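Local coordinates for putative MCP-type signal transduction protein (Campylobacter jejuni subsp. jejuni serotype O:2, PDB 4WY9) that serves as the chemoreceptor Tlp1, whose periplasmic tandem-PAS sensing domain probably passes chemotactic stimuli, perhaps recognised indirectly, to the signalling machinery, at residues Leu107-Glu112 with Lys120-Ser125; Asp126-Leu131 with Ile154-Glu159. All blocks are in the same frame, centred on the assembly; numbering follows the deposited sequence.

Contact 1 of 2, residues Leu107-Glu112 with Lys120-Ser125; sequences LYADEE and KAIQAS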
loop_
_atom_site.group_PDB
_atom_site.type_symbol
_atom_site.label_atom_id
_atom_site.label_comp_id
_atom_site.label_asym_id
_atom_site.label_seq_id
_atom_site.Cartn_x
_atom_site.Cartn_y
_atom_site.Cartn_z
ATOM N N LEU A 107 -1.070 -17.800 3.728
ATOM C CA LEU A 107 -1.504 -16.470 4.091
ATOM C C LEU A 107 -1.459 -16.321 5.600
ATOM O O LEU A 107 -2.044 -17.147 6.316
ATOM C CB LEU A 107 -2.919 -16.204 3.574
ATOM C CG LEU A 107 -3.573 -14.850 3.889
ATOM C CD1 LEU A 107 -2.781 -13.687 3.287
ATOM C CD2 LEU A 107 -5.007 -14.834 3.415
ATOM N N TYR A 108 -0.798 -15.256 6.081
ATOM C CA TYR A 108 -0.648 -15.002 7.499
ATOM C C TYR A 108 -1.217 -13.648 7.903
ATOM O O TYR A 108 -1.054 -12.671 7.167
ATOM C CB TYR A 108 0.840 -15.091 7.880
ATOM C CG TYR A 108 1.382 -16.491 7.726
ATOM C CD1 TYR A 108 1.859 -16.946 6.514
ATOM C CD2 TYR A 108 1.403 -17.375 8.809
ATOM C CE1 TYR A 108 2.334 -18.234 6.387
ATOM C CE2 TYR A 108 1.859 -18.651 8.672
ATOM C CZ TYR A 108 2.333 -19.076 7.446
ATOM O OH TYR A 108 2.808 -20.359 7.285
ATOM N N ALA A 109 -1.876 -13.601 9.053
ATOM C CA ALA A 109 -2.342 -12.400 9.691
ATOM C C ALA A 109 -1.714 -12.275 11.076
ATOM O O ALA A 109 -1.101 -13.209 11.583
ATOM C CB ALA A 109 -3.863 -12.412 9.828
ATOM N N ASP A 110 -1.890 -11.108 11.690
ATOM C CA ASP A 110 -1.389 -10.931 13.046
ATOM C C ASP A 110 -2.160 -11.833 14.007
ATOM O O ASP A 110 -3.358 -12.073 13.810
ATOM C CB ASP A 110 -1.503 -9.469 13.472
ATOM C CG ASP A 110 -0.485 -8.583 12.780
ATOM O OD1 ASP A 110 0.594 -9.095 12.419
ATOM O OD2 ASP A 110 -0.760 -7.372 12.620
ATOM N N GLU A 111 -1.476 -12.349 15.025
ATOM C CA GLU A 111 -2.171 -13.038 16.133
ATOM C C GLU A 111 -2.564 -11.938 17.133
ATOM O O GLU A 111 -3.752 -11.654 17.344
ATOM C CB GLU A 111 -1.276 -14.071 16.832
ATOM C CG GLU A 111 -0.300 -14.778 15.916
ATOM C CD GLU A 111 0.463 -15.897 16.615
ATOM O OE1 GLU A 111 0.949 -15.679 17.753
ATOM O OE2 GLU A 111 0.569 -16.995 16.019
ATOM N N GLU A 112 -1.531 -11.302 17.692
ATOM C CA GLU A 112 -1.668 -10.207 18.673
ATOM C C GLU A 112 -2.629 -10.543 19.829
ATOM O O GLU A 112 -2.360 -10.227 20.999
ATOM C CB GLU A 112 -2.083 -8.907 17.964
ATOM C CG GLU A 112 -1.983 -7.677 18.863
ATOM C CD GLU A 112 -2.501 -6.408 18.210
ATOM O OE1 GLU A 112 -3.599 -6.456 17.604
ATOM O OE2 GLU A 112 -1.810 -5.368 18.322
ATOM N N LYS A 120 -0.057 -15.664 12.374
ATOM C CA LYS A 120 -0.668 -16.984 12.307
ATOM C C LYS A 120 -1.284 -17.205 10.953
ATOM O O LYS A 120 -1.744 -16.260 10.301
ATOM C CB LYS A 120 -1.780 -17.132 13.363
ATOM C CG LYS A 120 -2.823 -16.022 13.268
ATOM C CD LYS A 120 -4.175 -16.485 13.832
ATOM C CE LYS A 120 -5.147 -15.326 14.005
ATOM N NZ LYS A 120 -4.993 -14.302 12.945
ATOM N N ALA A 121 -1.270 -18.456 10.507
ATOM C CA ALA A 121 -1.880 -18.801 9.222
ATOM C C ALA A 121 -3.400 -18.647 9.329
ATOM O O ALA A 121 -4.014 -19.013 10.336
ATOM C CB ALA A 121 -1.527 -20.207 8.800
ATOM N N ILE A 122 -3.986 -18.092 8.269
ATOM C CA ILE A 122 -5.432 -18.027 8.128
ATOM C C ILE A 122 -5.816 -18.596 6.794
ATOM O O ILE A 122 -4.950 -18.851 5.944
ATOM C CB ILE A 122 -5.938 -16.567 8.225
ATOM C CG1 ILE A 122 -5.321 -15.685 7.122
ATOM C CG2 ILE A 122 -5.648 -15.984 9.603
ATOM C CD1 ILE A 122 -6.039 -14.373 6.906
ATOM N N GLN A 123 -7.109 -18.819 6.592
ATOM C CA GLN A 123 -7.561 -19.442 5.359
ATOM C C GLN A 123 -7.193 -18.594 4.150
ATOM O O GLN A 123 -7.601 -17.437 4.060
ATOM C CB GLN A 123 -9.060 -19.697 5.384
ATOM C CG GLN A 123 -9.595 -20.344 4.120
ATOM C CD GLN A 123 -9.017 -21.708 3.895
ATOM O OE1 GLN A 123 -9.188 -22.603 4.720
ATOM N NE2 GLN A 123 -8.352 -21.874 2.782
ATOM N N ALA A 124 -6.438 -19.181 3.207
ATOM C CA ALA A 124 -6.088 -18.497 1.971
ATOM C C ALA A 124 -7.223 -18.415 0.995
ATOM O O ALA A 124 -8.128 -19.248 1.005
ATOM C CB ALA A 124 -4.923 -19.129 1.320
ATOM N N SER A 125 -7.170 -17.419 0.129
ATOM C CA SER A 125 -8.208 -17.148 -0.800
ATOM C C SER A 125 -7.658 -16.827 -2.155
ATOM O O SER A 125 -6.532 -16.344 -2.277
ATOM C CB SER A 125 -9.026 -15.900 -0.294
ATOM O OG SER A 125 -9.561 -15.192 -1.274
HETATM O O HOH W 1 -2.764 -19.874 4.633
#
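Lys120 meets Ala109 through two backbone hydrogen bonds. Its N donates to Ala109 O at 2.8 Å. Its O accepts from Ala109 N at 2.9 Å, and the two residues form an antiparallel hydrogen-bonded pair. The Lys120 side chain then reaches over the end of the neighbouring strand: chi4 of 35° bends NZ back to Asp110 O, at 2.9 Å, and the ammonium approaches from above that carbonyl plane. Near its root, Lys120 CB lies against Glu111 CG and OE2 as the two side chains slide past each other in opposite directions. Their charged ends, NZ and Glu111 OE2, are 6.9 Å apart and not in contact. Ala121 faces Tyr108 as a non-hydrogen-bonded pair, and its CB packs 3.7 Å from Tyr108 CE2. CD2 and CE2 of the tyrosine ring lie obliquely against the Lys120-Ala121 peptide, CD2 being 3.3 Å from Ala121 N, while helix 59-70 contributes Thr63, Ile66 and Thr67 to the ring's surroundings. Ile122 N donates to Leu107 O at 2.9 Å with an N-H...O angle of 169°. On the face shared with Leu107 and Ala109, Ile122 CD1 touches Leu107 CD2 at 3.7 Å, and its CG2 branch reaches Ala109 CB. A water bonded to Leu107 N and Ile122 O bridges the backbones where the strands part. The CB of Gln123 points away from 107-112, and its NE2 is shared by Ala124 O and Lys95 O. Ala124 still rests its CB near Leu107 CB before Ser125 N-caps the following helix through OG to Glu127 N. The alternating pairs and adjacent strands define a beta hairpin, 104-110 with 119-122, in the antiparallel sheet of the first PDC (Cache) sensor domain.

Contact 2 of 2, residues Asp126-Leu131 with Ile154-Glu159; sequences DEIANL and IKMNLE
Glu127 OE1 accepts a hydrogen bond from Asn157 N, 2.7 Å long and with an N-H...O angle of 171°. The oxygen uses its syn lone pair, on the side of OE2. With CG anti to the backbone N (chi1 -176°) and the chain extended beyond it, the carboxylate reaches from helix 126-129 to the backbone at Asn157. The same oxygen lies 3.3 Å from Met156 CB and 3.6 Å from Leu158 CD2. Beside it, Ile128 CD1 meets two side chains: Met156 CE and Leu158 CD2 each lie 4.0 Å away, and both side chains cross that of Ile128 at about a right angle. A bend at chi3 of 75° places Met156 CE where it also approaches Leu131. Leu131 CD2 makes the tighter methyl contact with Ile154 CD1, at 3.6 Å. Tyr80 of strand 78-83 also touches Ile128 and Leu131, and Asn167 of strand 163-173 touches Leu131, Ile154 and Met156. The amide of Asn157 is engaged with its own loop, through ND2 to Asp162 OD1 and OD1 to Gly160 N. A single straight bond to a backbone N-H thus gives the helix-strand packing a directional anchor. It is bordered by Met156 CA and CB and the Leu158 CD2 methyl; carbon on that side may favour the bond, although Glu127 remains partly exposed.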
loop_
_atom_site.group_PDB
_atom_site.type_symbol
_atom_site.label_atom_id
_atom_site.label_comp_id
_atom_site.label_asym_id
_atom_site.label_seq_id
_atom_site.Cartn_x
_atom_site.Cartn_y
_atom_site.Cartn_z
ATOM N N ASP A 126 -8.440 -17.083 -3.198
ATOM C CA ASP A 126 -8.037 -16.720 -4.552
ATOM C C ASP A 126 -7.909 -15.222 -4.745
ATOM O O ASP A 126 -7.328 -14.768 -5.746
ATOM C CB ASP A 126 -9.020 -17.326 -5.567
ATOM C CG ASP A 126 -8.729 -18.806 -5.785
ATOM O OD1 ASP A 126 -7.554 -19.159 -5.941
ATOM O OD2 ASP A 126 -9.669 -19.616 -5.796
ATOM N N GLU A 127 -8.431 -14.425 -3.820
ATOM C CA GLU A 127 -8.239 -12.976 -3.879
ATOM C C GLU A 127 -6.746 -12.658 -3.938
ATOM O O GLU A 127 -6.321 -11.707 -4.584
ATOM C CB GLU A 127 -8.868 -12.311 -2.680
ATOM C CG GLU A 127 -8.818 -10.817 -2.674
ATOM C CD GLU A 127 -9.866 -10.191 -1.754
ATOM O OE1 GLU A 127 -9.510 -9.861 -0.662
ATOM O OE2 GLU A 127 -11.038 -10.153 -2.129
ATOM N N ILE A 128 -5.916 -13.479 -3.274
ATOM C CA ILE A 128 -4.484 -13.261 -3.288
ATOM C C ILE A 128 -3.887 -13.602 -4.664
ATOM O O ILE A 128 -3.131 -12.822 -5.243
ATOM C CB ILE A 128 -3.779 -14.076 -2.193
ATOM C CG1 ILE A 128 -4.251 -13.661 -0.800
ATOM C CG2 ILE A 128 -2.249 -13.931 -2.313
ATOM C CD1 ILE A 128 -3.993 -12.223 -0.463
ATOM N N ALA A 129 -4.235 -14.766 -5.184
ATOM C CA ALA A 129 -3.699 -15.214 -6.444
ATOM C C ALA A 129 -4.084 -14.314 -7.595
ATOM O O ALA A 129 -3.355 -14.189 -8.569
ATOM C CB ALA A 129 -4.105 -16.656 -6.728
ATOM N N ASN A 130 -5.241 -13.670 -7.484
ATOM C CA ASN A 130 -5.757 -12.819 -8.539
ATOM C C ASN A 130 -5.419 -11.335 -8.409
ATOM O O ASN A 130 -5.832 -10.525 -9.228
ATOM C CB ASN A 130 -7.274 -13.015 -8.639
ATOM C CG ASN A 130 -7.680 -14.396 -9.162
ATOM O OD1 ASN A 130 -6.934 -15.019 -9.917
ATOM N ND2 ASN A 130 -8.798 -14.903 -8.709
ATOM N N LEU A 131 -4.587 -10.987 -7.411
ATOM C CA LEU A 131 -4.136 -9.605 -7.287
ATOM C C LEU A 131 -3.431 -9.155 -8.555
ATOM O O LEU A 131 -2.689 -9.931 -9.179
ATOM C CB LEU A 131 -3.182 -9.460 -6.123
ATOM C CG LEU A 131 -3.723 -9.548 -4.708
ATOM C CD1 LEU A 131 -2.562 -9.609 -3.727
ATOM C CD2 LEU A 131 -4.634 -8.382 -4.389
ATOM N N ILE A 154 -6.951 -0.794 -3.283
ATOM C CA ILE A 154 -8.017 -1.717 -3.666
ATOM C C ILE A 154 -8.797 -2.138 -2.452
ATOM O O ILE A 154 -8.312 -2.012 -1.321
ATOM C CB ILE A 154 -7.484 -2.983 -4.383
ATOM C CG1 ILE A 154 -6.616 -3.825 -3.482
ATOM C CG2 ILE A 154 -6.784 -2.656 -5.709
ATOM C CD1 ILE A 154 -6.247 -5.184 -4.026
ATOM N N LYS A 155 -10.010 -2.640 -2.676
ATOM C CA LYS A 155 -10.780 -3.299 -1.645
ATOM C C LYS A 155 -10.308 -4.741 -1.503
ATOM O O LYS A 155 -10.052 -5.430 -2.523
ATOM C CB LYS A 155 -12.261 -3.262 -1.984
ATOM C CG LYS A 155 -13.166 -4.025 -1.030
ATOM C CD LYS A 155 -14.531 -4.395 -1.668
ATOM C CE LYS A 155 -15.279 -3.262 -2.284
ATOM N NZ LYS A 155 -16.487 -3.740 -3.023
ATOM N N MET A 156 -10.158 -5.207 -0.269
ATOM C CA MET A 156 -9.873 -6.626 -0.023
ATOM C C MET A 156 -10.773 -7.119 1.093
ATOM O O MET A 156 -11.322 -6.346 1.882
ATOM C CB MET A 156 -8.424 -6.856 0.343
ATOM C CG MET A 156 -7.452 -6.529 -0.737
ATOM S SD MET A 156 -5.735 -6.873 -0.281
ATOM C CE MET A 156 -5.677 -8.641 -0.398
ATOM N N ASN A 157 -10.914 -8.429 1.170
ATOM C CA ASN A 157 -11.667 -9.072 2.229
ATOM C C ASN A 157 -11.061 -10.429 2.458
ATOM O O ASN A 157 -11.316 -11.374 1.692
ATOM C CB ASN A 157 -13.163 -9.161 1.901
ATOM C CG ASN A 157 -13.976 -9.649 3.070
ATOM O OD1 ASN A 157 -13.526 -10.509 3.849
ATOM N ND2 ASN A 157 -15.139 -9.066 3.261
ATOM N N LEU A 158 -10.275 -10.563 3.517
ATOM C CA LEU A 158 -9.549 -11.820 3.783
ATOM C C LEU A 158 -10.046 -12.561 5.007
ATOM O O LEU A 158 -9.844 -13.771 5.113
ATOM C CB LEU A 158 -8.075 -11.533 3.930
ATOM C CG LEU A 158 -7.397 -10.938 2.698
ATOM C CD1 LEU A 158 -5.977 -10.573 3.034
ATOM C CD2 LEU A 158 -7.450 -11.896 1.531
ATOM N N GLU A 159 -10.715 -11.858 5.925
ATOM C CA GLU A 159 -11.173 -12.477 7.172
ATOM C C GLU A 159 -12.647 -12.223 7.466
ATOM O O GLU A 159 -13.130 -12.617 8.514
ATOM C CB GLU A 159 -10.342 -11.980 8.347
ATOM C CG GLU A 159 -8.864 -12.312 8.246
ATOM C CD GLU A 159 -8.090 -11.736 9.407
ATOM O OE1 GLU A 159 -8.003 -10.504 9.508
ATOM O OE2 GLU A 159 -7.577 -12.555 10.225
#

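Both contacts lie in the first PDC sensor domain and reach the same antiparallel sheet, their centres about 13 Å apart. Contact 1 joins neighbouring strands and draws its order from repeated backbone bonds; contact 2 sets a short helix against a strand by methyl packing and one carboxylate-to-backbone bond. Neither is wholly core or surface: buried Leu107 and Ala109 in contact 1 and buried Ile128, Leu131 and Met156 in contact 2 sit beside more open polar residues. Strand 119-122 is followed, after a three-residue link, by helix 126-129. Across space, Leu107 CD1 approaches Ile128 CD1 at 4.2 Å, while Glu159 packs against Ala109, Lys120 and Ile122, so the two contacts touch directly.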